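Side-chain contacts in odorant binding protein OBP69a (Ceratitis capitata, PDB 6HHE), which probably binds odorant molecules, as a small secreted, all-helical member of the PBP/GOBP family of insect odorant-binding proteins: residues I30-T35 with L117-F122; C88-G93 with C97-L102. One frame throughout, in Å; residues are numbered along the deposited sequence.

Both contacts are tied to helix 96-110 of this compact helical protein, whose fold three disulfides tie together. Interaction 2 lies where the loop after helix 78-88 folds back on the first turns of helix 96-110; interaction 1 sets helix 26-35 beside helix 112-121, which follows helix 96-110 in the chain. Their centres are 19 Å apart and their nearest atoms about 7 Å apart, so they do not touch. Both segments of interaction 2 fall within the 81 residues separating the two halves of interaction 1. Phe119 of interaction 1 rests on Thr104 and Ile108, further along helix 96-110. Helices 78-88 and 112-121 also supply Ile80, Glu83 and Ile114, together with Asn111 between helices 96-110 and 112-121, to the pocket holding 2-(2-methoxyethoxy)ethanol.

Interaction 1 (I30-T35 with L117-F122); sequences IEAQET and LLFTTF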
ATOM      1  N   ILE A  30       5.432 -10.322   9.116  1.00 23.43           N
ATOM      2  CA  ILE A  30       6.786 -10.763   9.450  1.00 25.74           C
ATOM      3  C   ILE A  30       7.438 -11.408   8.241  1.00 23.28           C
ATOM      4  O   ILE A  30       8.607 -11.142   7.930  1.00 24.60           O
ATOM      5  CB  ILE A  30       6.746 -11.719  10.648  1.00 26.25           C
ATOM      6  CG1 ILE A  30       6.360 -10.954  11.915  1.00 32.92           C
ATOM      7  CG2 ILE A  30       8.093 -12.416  10.799  1.00 30.12           C
ATOM      8  CD1 ILE A  30       5.979 -11.871  13.080  1.00 38.45           C
ATOM      9  N   GLU A  31       6.688 -12.248   7.517  1.00 21.58           N
ATOM     10  CA  GLU A  31       7.270 -12.900   6.343  1.00 20.30           C
ATOM     11  C   GLU A  31       7.703 -11.880   5.299  1.00 20.33           C
ATOM     12  O   GLU A  31       8.792 -12.000   4.731  1.00 20.46           O
ATOM     13  CB  GLU A  31       6.276 -13.879   5.734  1.00 28.73           C
ATOM     14  CG  GLU A  31       6.750 -14.402   4.391  1.00 44.68           C
ATOM     15  CD  GLU A  31       7.607 -15.641   4.525  1.00 68.76           C
ATOM     16  OE1 GLU A  31       7.829 -16.073   5.679  1.00 77.90           O
ATOM     17  OE2 GLU A  31       8.048 -16.187   3.483  1.00 70.01           O
ATOM     18  N   ALA A  32       6.874 -10.869   5.034  1.00 20.49           N
ATOM     19  CA  ALA A  32       7.254  -9.823   4.077  1.00 22.05           C
ATOM     20  C   ALA A  32       8.516  -9.115   4.516  1.00 25.39           C
ATOM     21  O   ALA A  32       9.418  -8.878   3.710  1.00 24.46           O
ATOM     22  CB  ALA A  32       6.108  -8.810   3.965  1.00 23.00           C
ATOM     23  N   GLN A  33       8.601  -8.771   5.798  1.00 21.55           N
ATOM     24  CA  GLN A  33       9.763  -8.021   6.268  1.00 24.23           C
ATOM     25  C   GLN A  33      11.020  -8.876   6.278  1.00 27.73           C
ATOM     26  O   GLN A  33      12.095  -8.413   5.859  1.00 28.84           O
ATOM     27  CB  GLN A  33       9.453  -7.456   7.635  1.00 25.09           C
ATOM     28  CG  GLN A  33       8.362  -6.445   7.577  1.00 29.56           C
ATOM     29  CD  GLN A  33       8.113  -5.829   8.917  1.00 48.47           C
ATOM     30  OE1 GLN A  33       8.165  -4.611   9.066  1.00 53.57           O
ATOM     31  NE2 GLN A  33       7.846  -6.665   9.910  1.00 49.42           N
ATOM     32  N   GLU A  34      10.917 -10.120   6.745  1.00 24.11           N
ATOM     33  CA  GLU A  34      12.089 -10.965   6.923  1.00 27.05           C
ATOM     34  C   GLU A  34      12.611 -11.463   5.595  1.00 20.06           C
ATOM     35  O   GLU A  34      13.829 -11.655   5.453  1.00 23.81           O
ATOM     36  CB  GLU A  34      11.739 -12.147   7.835  1.00 32.75           C
ATOM     37  CG  GLU A  34      11.550 -11.788   9.317  1.00 47.74           C
ATOM     38  CD  GLU A  34      11.457 -13.030  10.214  1.00 62.59           C
ATOM     39  OE1 GLU A  34      11.691 -12.903  11.438  1.00 67.51           O
ATOM     40  OE2 GLU A  34      11.152 -14.132   9.697  1.00 62.34           O
ATOM     41  N   THR A  35      11.732 -11.651   4.607  1.00 21.59           N
ATOM     42  CA  THR A  35      12.142 -12.173   3.306  1.00 21.19           C
ATOM     43  C   THR A  35      12.350 -11.104   2.246  1.00 25.34           C
ATOM     44  O   THR A  35      13.029 -11.370   1.247  1.00 23.29           O
ATOM     45  CB  THR A  35      11.150 -13.202   2.718  1.00 22.07           C
ATOM     46  OG1 THR A  35       9.925 -12.557   2.341  1.00 23.38           O
ATOM     47  CG2 THR A  35      10.888 -14.347   3.667  1.00 23.76           C
ATOM     48  N   LEU A 117       9.849   1.487   5.245  1.00 20.12           N
ATOM     49  CA  LEU A 117       9.334   2.223   6.397  1.00 22.42           C
ATOM     50  C   LEU A 117       7.813   2.186   6.463  1.00 25.12           C
ATOM     51  O   LEU A 117       7.252   2.019   7.547  1.00 25.59           O
ATOM     52  CB  LEU A 117       9.826   3.675   6.377  1.00 22.07           C
ATOM     53  CG  LEU A 117      11.318   3.705   6.557  1.00 22.46           C
ATOM     54  CD1 LEU A 117      11.854   5.071   6.185  1.00 24.26           C
ATOM     55  CD2 LEU A 117      11.652   3.331   8.000  1.00 30.33           C
ATOM     56  N   LEU A 118       7.117   2.297   5.319  1.00 21.64           N
ATOM     57  CA  LEU A 118       5.660   2.260   5.381  1.00 22.30           C
ATOM     58  C   LEU A 118       5.185   0.894   5.852  1.00 22.95           C
ATOM     59  O   LEU A 118       4.212   0.791   6.599  1.00 23.76           O
ATOM     60  CB  LEU A 118       5.057   2.598   4.015  1.00 22.81           C
ATOM     61  CG  LEU A 118       5.109   4.056   3.573  1.00 26.54           C
ATOM     62  CD1 LEU A 118       4.786   4.177   2.085  1.00 27.40           C
ATOM     63  CD2 LEU A 118       4.161   4.937   4.392  1.00 31.43           C
ATOM     64  N   PHE A 119       5.866  -0.170   5.448  1.00 20.65           N
ATOM     65  CA  PHE A 119       5.447  -1.493   5.880  1.00 23.49           C
ATOM     66  C   PHE A 119       5.607  -1.660   7.378  1.00 24.82           C
ATOM     67  O   PHE A 119       4.797  -2.363   8.005  1.00 28.96           O
ATOM     68  CB  PHE A 119       6.211  -2.583   5.146  1.00 25.00           C
ATOM     69  CG  PHE A 119       5.414  -3.229   4.082  1.00 31.45           C
ATOM     70  CD1 PHE A 119       5.225  -2.598   2.868  1.00 34.07           C
ATOM     71  CD2 PHE A 119       4.800  -4.422   4.313  1.00 34.48           C
ATOM     72  CE1 PHE A 119       4.456  -3.192   1.883  1.00 34.34           C
ATOM     73  CE2 PHE A 119       4.030  -5.042   3.339  1.00 35.36           C
ATOM     74  CZ  PHE A 119       3.856  -4.415   2.131  1.00 37.56           C
ATOM     75  N   THR A 120       6.603  -1.040   7.989  0.52 24.01           N
ATOM     76  CA  THR A 120       6.657  -1.159   9.435  0.52 23.87           C
ATOM     77  C   THR A 120       5.510  -0.367  10.060  0.52 26.79           C
ATOM     78  O   THR A 120       4.917  -0.805  11.058  0.52 35.19           O
ATOM     79  CB  THR A 120       8.021  -0.718   9.968  0.52 28.31           C
ATOM     80  OG1 THR A 120       9.069  -1.176   9.099  0.52 34.07           O
ATOM     81  CG2 THR A 120       8.255  -1.388  11.294  0.52 31.40           C
ATOM     82  N   THR A 121       5.143   0.752   9.448  1.00 27.35           N
ATOM     83  CA  THR A 121       4.073   1.602   9.969  1.00 30.02           C
ATOM     84  C   THR A 121       2.745   0.874   9.922  1.00 44.69           C
ATOM     85  O   THR A 121       2.101   0.646  10.953  1.00 43.20           O
ATOM     86  CB  THR A 121       3.965   2.878   9.115  1.00 36.46           C
ATOM     87  OG1 THR A 121       5.156   3.664   9.202  1.00 36.68           O
ATOM     88  CG2 THR A 121       2.763   3.727   9.511  1.00 40.63           C
ATOM     89  N   PHE A 122       2.324   0.509   8.712  1.00 39.28           N
ATOM     90  CA  PHE A 122       1.064  -0.197   8.487  1.00 46.42           C
ATOM     91  C   PHE A 122       1.262  -1.696   8.699  1.00 44.84           C
ATOM     92  O   PHE A 122       1.184  -2.509   7.781  1.00 42.94           O
ATOM     93  CB  PHE A 122       0.541   0.115   7.091  1.00 39.49           C
ATOM     94  CG  PHE A 122       0.173   1.578   6.900  1.00 46.85           C
ATOM     95  CD1 PHE A 122      -0.940   2.112   7.532  1.00 47.48           C
ATOM     96  CD2 PHE A 122       0.936   2.419   6.102  1.00 42.06           C
ATOM     97  CE1 PHE A 122      -1.287   3.451   7.369  1.00 39.87           C
ATOM     98  CE2 PHE A 122       0.581   3.763   5.941  1.00 39.53           C
ATOM     99  CZ  PHE A 122      -0.536   4.266   6.571  1.00 37.63           C
TER
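Ala32 points its methyl at the ring of Phe119, Ala32 CB coming within 4.3 Å of Phe119 CE2 and meeting the ring obliquely. This is the apolar, more enclosed half of the contact. Pro39 lies against Ala32, while Met38, Thr104 and Ile108 also touch the Phe119 side chain, so that the ring lies between helix 26-35, the following loop and helix 96-110. The two segments themselves form an antiparallel helix pair in the all-helical odorant-binding protein fold, the axes of these short segments approaching to 10.9 Å, at 154° between their directions. The Phe119 ring and the extended Gln33 chain span most of this gap, consistent with the modest 129 Å² buried. Toward solvent the packing slackens. Gln33 sets CG anti to its carbonyl carbon (chi1 -66°) and runs extended from there, carrying its amide across to the other helix at about a right angle to Thr120. Gln33 OE1 then stands 3.6 Å from Thr120 OG1, an uncertain approach, since it rests on one of that threonine's two modelled conformers, and too long to count as a bond. In this conformer the Thr120 hydroxyl is hydrogen-bonded within its own helix, to the carbonyl O of Lys116.

Interaction 2 (C88-G93 with C97-L102); sequences CGTQSG and CETAFL
Thr99 places CG2 anti to its backbone N and OG1 beside it (chi1 -60°), and Thr90 has the same arrangement, its OG1 hydrogen-bonded to Val64 N; the CG2 methyls of Thr90 and Thr99 consequently meet at 3.6 Å, while the Thr99 hydroxyl is turned to Gly93. The setting is the loop between helices 78-88 and 96-110 of the disulfide-braced odorant-binding protein fold, with Cys88 joined to Cys106 and Cys97 to Cys46. Thr99 OG1 receives the N-H of Gly93 at 3.0 Å in an almost straight bond (176°) and is also hydrogen-bonded to Asp95 O, so one hydroxyl links Gly93 of the loop and the Asp95 carbonyl at the start of the helix. A valine here would remove that hydroxyl and would probably leave Gly93 N without its acceptor and the loop less firmly held to the helix. Lacking a side chain, Gly93 lies close to the helix, its CA 4.0 Å from Glu98 CB and 3.8 Å from Leu102 CD1. The Glu98 carboxylate leads away to a salt bridge with Lys45. Gln91 lays CB against Leu102 CB at 3.8 Å, then bends at chi2 (-67°) back toward its own loop, where NE2 donates, nearly within its amide plane, to Cys88 O at 2.9 Å.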
ATOM      1  N   CYS A  88       4.760   3.828 -11.594  1.00 23.36           N
ATOM      2  CA  CYS A  88       3.940   2.674 -11.280  1.00 23.31           C
ATOM      3  C   CYS A  88       2.495   2.838 -11.705  1.00 29.97           C
ATOM      4  O   CYS A  88       1.879   1.850 -12.115  1.00 29.86           O
ATOM      5  CB  CYS A  88       3.994   2.373  -9.783  1.00 24.84           C
ATOM      6  SG  CYS A  88       5.654   1.891  -9.316  1.00 27.29           S
ATOM      7  N   GLY A  89       1.950   4.047 -11.609  1.00 26.22           N
ATOM      8  CA  GLY A  89       0.555   4.256 -11.986  1.00 25.93           C
ATOM      9  C   GLY A  89      -0.345   3.215 -11.357  1.00 26.49           C
ATOM     10  O   GLY A  89      -0.267   2.943 -10.153  1.00 26.43           O
ATOM     11  N   THR A  90      -1.255   2.667 -12.151  1.00 26.60           N
ATOM     12  CA  THR A  90      -2.093   1.555 -11.731  1.00 28.73           C
ATOM     13  C   THR A  90      -1.556   0.291 -12.392  1.00 31.85           C
ATOM     14  O   THR A  90      -1.437   0.225 -13.623  1.00 34.07           O
ATOM     15  CB  THR A  90      -3.557   1.786 -12.118  1.00 31.65           C
ATOM     16  OG1 THR A  90      -4.016   3.010 -11.562  1.00 31.02           O
ATOM     17  CG2 THR A  90      -4.406   0.646 -11.589  1.00 34.84           C
ATOM     18  N   GLN A  91      -1.176  -0.697 -11.582  1.00 26.59           N
ATOM     19  CA  GLN A  91      -0.798  -2.005 -12.094  1.00 28.92           C
ATOM     20  C   GLN A  91      -2.033  -2.882 -11.936  1.00 33.51           C
ATOM     21  O   GLN A  91      -2.293  -3.418 -10.854  1.00 27.83           O
ATOM     22  CB  GLN A  91       0.400  -2.590 -11.351  1.00 27.88           C
ATOM     23  CG  GLN A  91       1.705  -1.786 -11.495  1.00 24.67           C
ATOM     24  CD  GLN A  91       2.234  -1.811 -12.898  1.00 28.99           C
ATOM     25  OE1 GLN A  91       2.393  -2.877 -13.482  1.00 32.95           O
ATOM     26  NE2 GLN A  91       2.524  -0.635 -13.452  1.00 29.27           N
ATOM     27  N   SER A  92      -2.804  -3.029 -13.012  1.00 32.46           N
ATOM     28  CA  SER A  92      -4.138  -3.611 -12.894  1.00 36.08           C
ATOM     29  C   SER A  92      -4.101  -5.127 -12.772  1.00 34.89           C
ATOM     30  O   SER A  92      -3.405  -5.814 -13.528  1.00 37.55           O
ATOM     31  CB  SER A  92      -4.996  -3.239 -14.100  1.00 39.24           C
ATOM     32  OG  SER A  92      -5.290  -1.862 -14.103  1.00 42.15           O
ATOM     33  N   GLY A  93      -4.875  -5.643 -11.829  1.00 32.52           N
ATOM     34  CA  GLY A  93      -5.124  -7.062 -11.717  1.00 33.64           C
ATOM     35  C   GLY A  93      -6.606  -7.324 -11.859  1.00 37.62           C
ATOM     36  O   GLY A  93      -7.364  -6.422 -12.234  1.00 38.17           O
ATOM     37  N   CYS A  97      -8.066  -6.023  -4.814  1.00 28.71           N
ATOM     38  CA  CYS A  97      -6.979  -6.516  -3.981  1.00 25.27           C
ATOM     39  C   CYS A  97      -5.776  -6.867  -4.836  1.00 26.37           C
ATOM     40  O   CYS A  97      -4.651  -6.527  -4.461  1.00 23.17           O
ATOM     41  CB  CYS A  97      -7.377  -7.727  -3.125  1.00 24.39           C
ATOM     42  SG  CYS A  97      -8.804  -7.541  -1.918  1.00 33.56           S
ATOM     43  N   GLU A  98      -5.982  -7.515  -5.992  1.00 25.34           N
ATOM     44  CA  GLU A  98      -4.856  -7.818  -6.882  1.00 23.69           C
ATOM     45  C   GLU A  98      -4.205  -6.537  -7.403  1.00 24.26           C
ATOM     46  O   GLU A  98      -2.972  -6.430  -7.437  1.00 24.67           O
ATOM     47  CB  GLU A  98      -5.283  -8.658  -8.087  1.00 25.14           C
ATOM     48  CG  GLU A  98      -6.030  -9.924  -7.762  1.00 31.01           C
ATOM     49  CD  GLU A  98      -5.200 -10.935  -7.013  1.00 39.53           C
ATOM     50  OE1 GLU A  98      -5.805 -11.850  -6.397  1.00 39.81           O
ATOM     51  OE2 GLU A  98      -3.950 -10.840  -7.041  1.00 33.72           O
ATOM     52  N   THR A  99      -5.003  -5.551  -7.833  1.00 24.78           N
ATOM     53  CA  THR A  99      -4.436  -4.269  -8.260  1.00 25.09           C
ATOM     54  C   THR A  99      -3.627  -3.620  -7.146  1.00 20.97           C
ATOM     55  O   THR A  99      -2.518  -3.123  -7.387  1.00 22.37           O
ATOM     56  CB  THR A  99      -5.526  -3.304  -8.715  1.00 25.21           C
ATOM     57  OG1 THR A  99      -6.235  -3.892  -9.812  1.00 28.48           O
ATOM     58  CG2 THR A  99      -4.931  -2.005  -9.185  1.00 26.52           C
ATOM     59  N   ALA A 100      -4.166  -3.588  -5.918  1.00 21.08           N
ATOM     60  CA  ALA A 100      -3.397  -2.980  -4.830  1.00 19.28           C
ATOM     61  C   ALA A 100      -2.062  -3.690  -4.649  1.00 22.78           C
ATOM     62  O   ALA A 100      -1.023  -3.036  -4.443  1.00 21.67           O
ATOM     63  CB  ALA A 100      -4.190  -3.036  -3.525  1.00 21.84           C
ATOM     64  N   PHE A 101      -2.071  -5.022  -4.733  1.00 22.99           N
ATOM     65  CA  PHE A 101      -0.863  -5.813  -4.515  1.00 20.25           C
ATOM     66  C   PHE A 101       0.149  -5.581  -5.610  1.00 18.77           C
ATOM     67  O   PHE A 101       1.329  -5.313  -5.317  1.00 19.67           O
ATOM     68  CB  PHE A 101      -1.226  -7.293  -4.456  1.00 20.26           C
ATOM     69  CG  PHE A 101      -0.095  -8.208  -4.049  1.00 22.90           C
ATOM     70  CD1 PHE A 101       0.233  -8.360  -2.713  1.00 22.18           C
ATOM     71  CD2 PHE A 101       0.567  -8.954  -4.997  1.00 29.40           C
ATOM     72  CE1 PHE A 101       1.229  -9.293  -2.319  1.00 24.88           C
ATOM     73  CE2 PHE A 101       1.582  -9.840  -4.621  1.00 26.95           C
ATOM     74  CZ  PHE A 101       1.908  -9.986  -3.297  1.00 25.57           C
ATOM     75  N   LEU A 102      -0.286  -5.695  -6.871  1.00 21.61           N
ATOM     76  CA  LEU A 102       0.633  -5.495  -8.001  1.00 21.30           C
ATOM     77  C   LEU A 102       1.198  -4.079  -8.010  1.00 21.44           C
ATOM     78  O   LEU A 102       2.390  -3.883  -8.306  1.00 22.37           O
ATOM     79  CB  LEU A 102      -0.101  -5.784  -9.309  1.00 24.56           C
ATOM     80  CG  LEU A 102      -0.515  -7.241  -9.490  1.00 25.34           C
ATOM     81  CD1 LEU A 102      -1.471  -7.290 -10.676  1.00 30.06           C
ATOM     82  CD2 LEU A 102       0.702  -8.122  -9.686  1.00 25.87           C
TER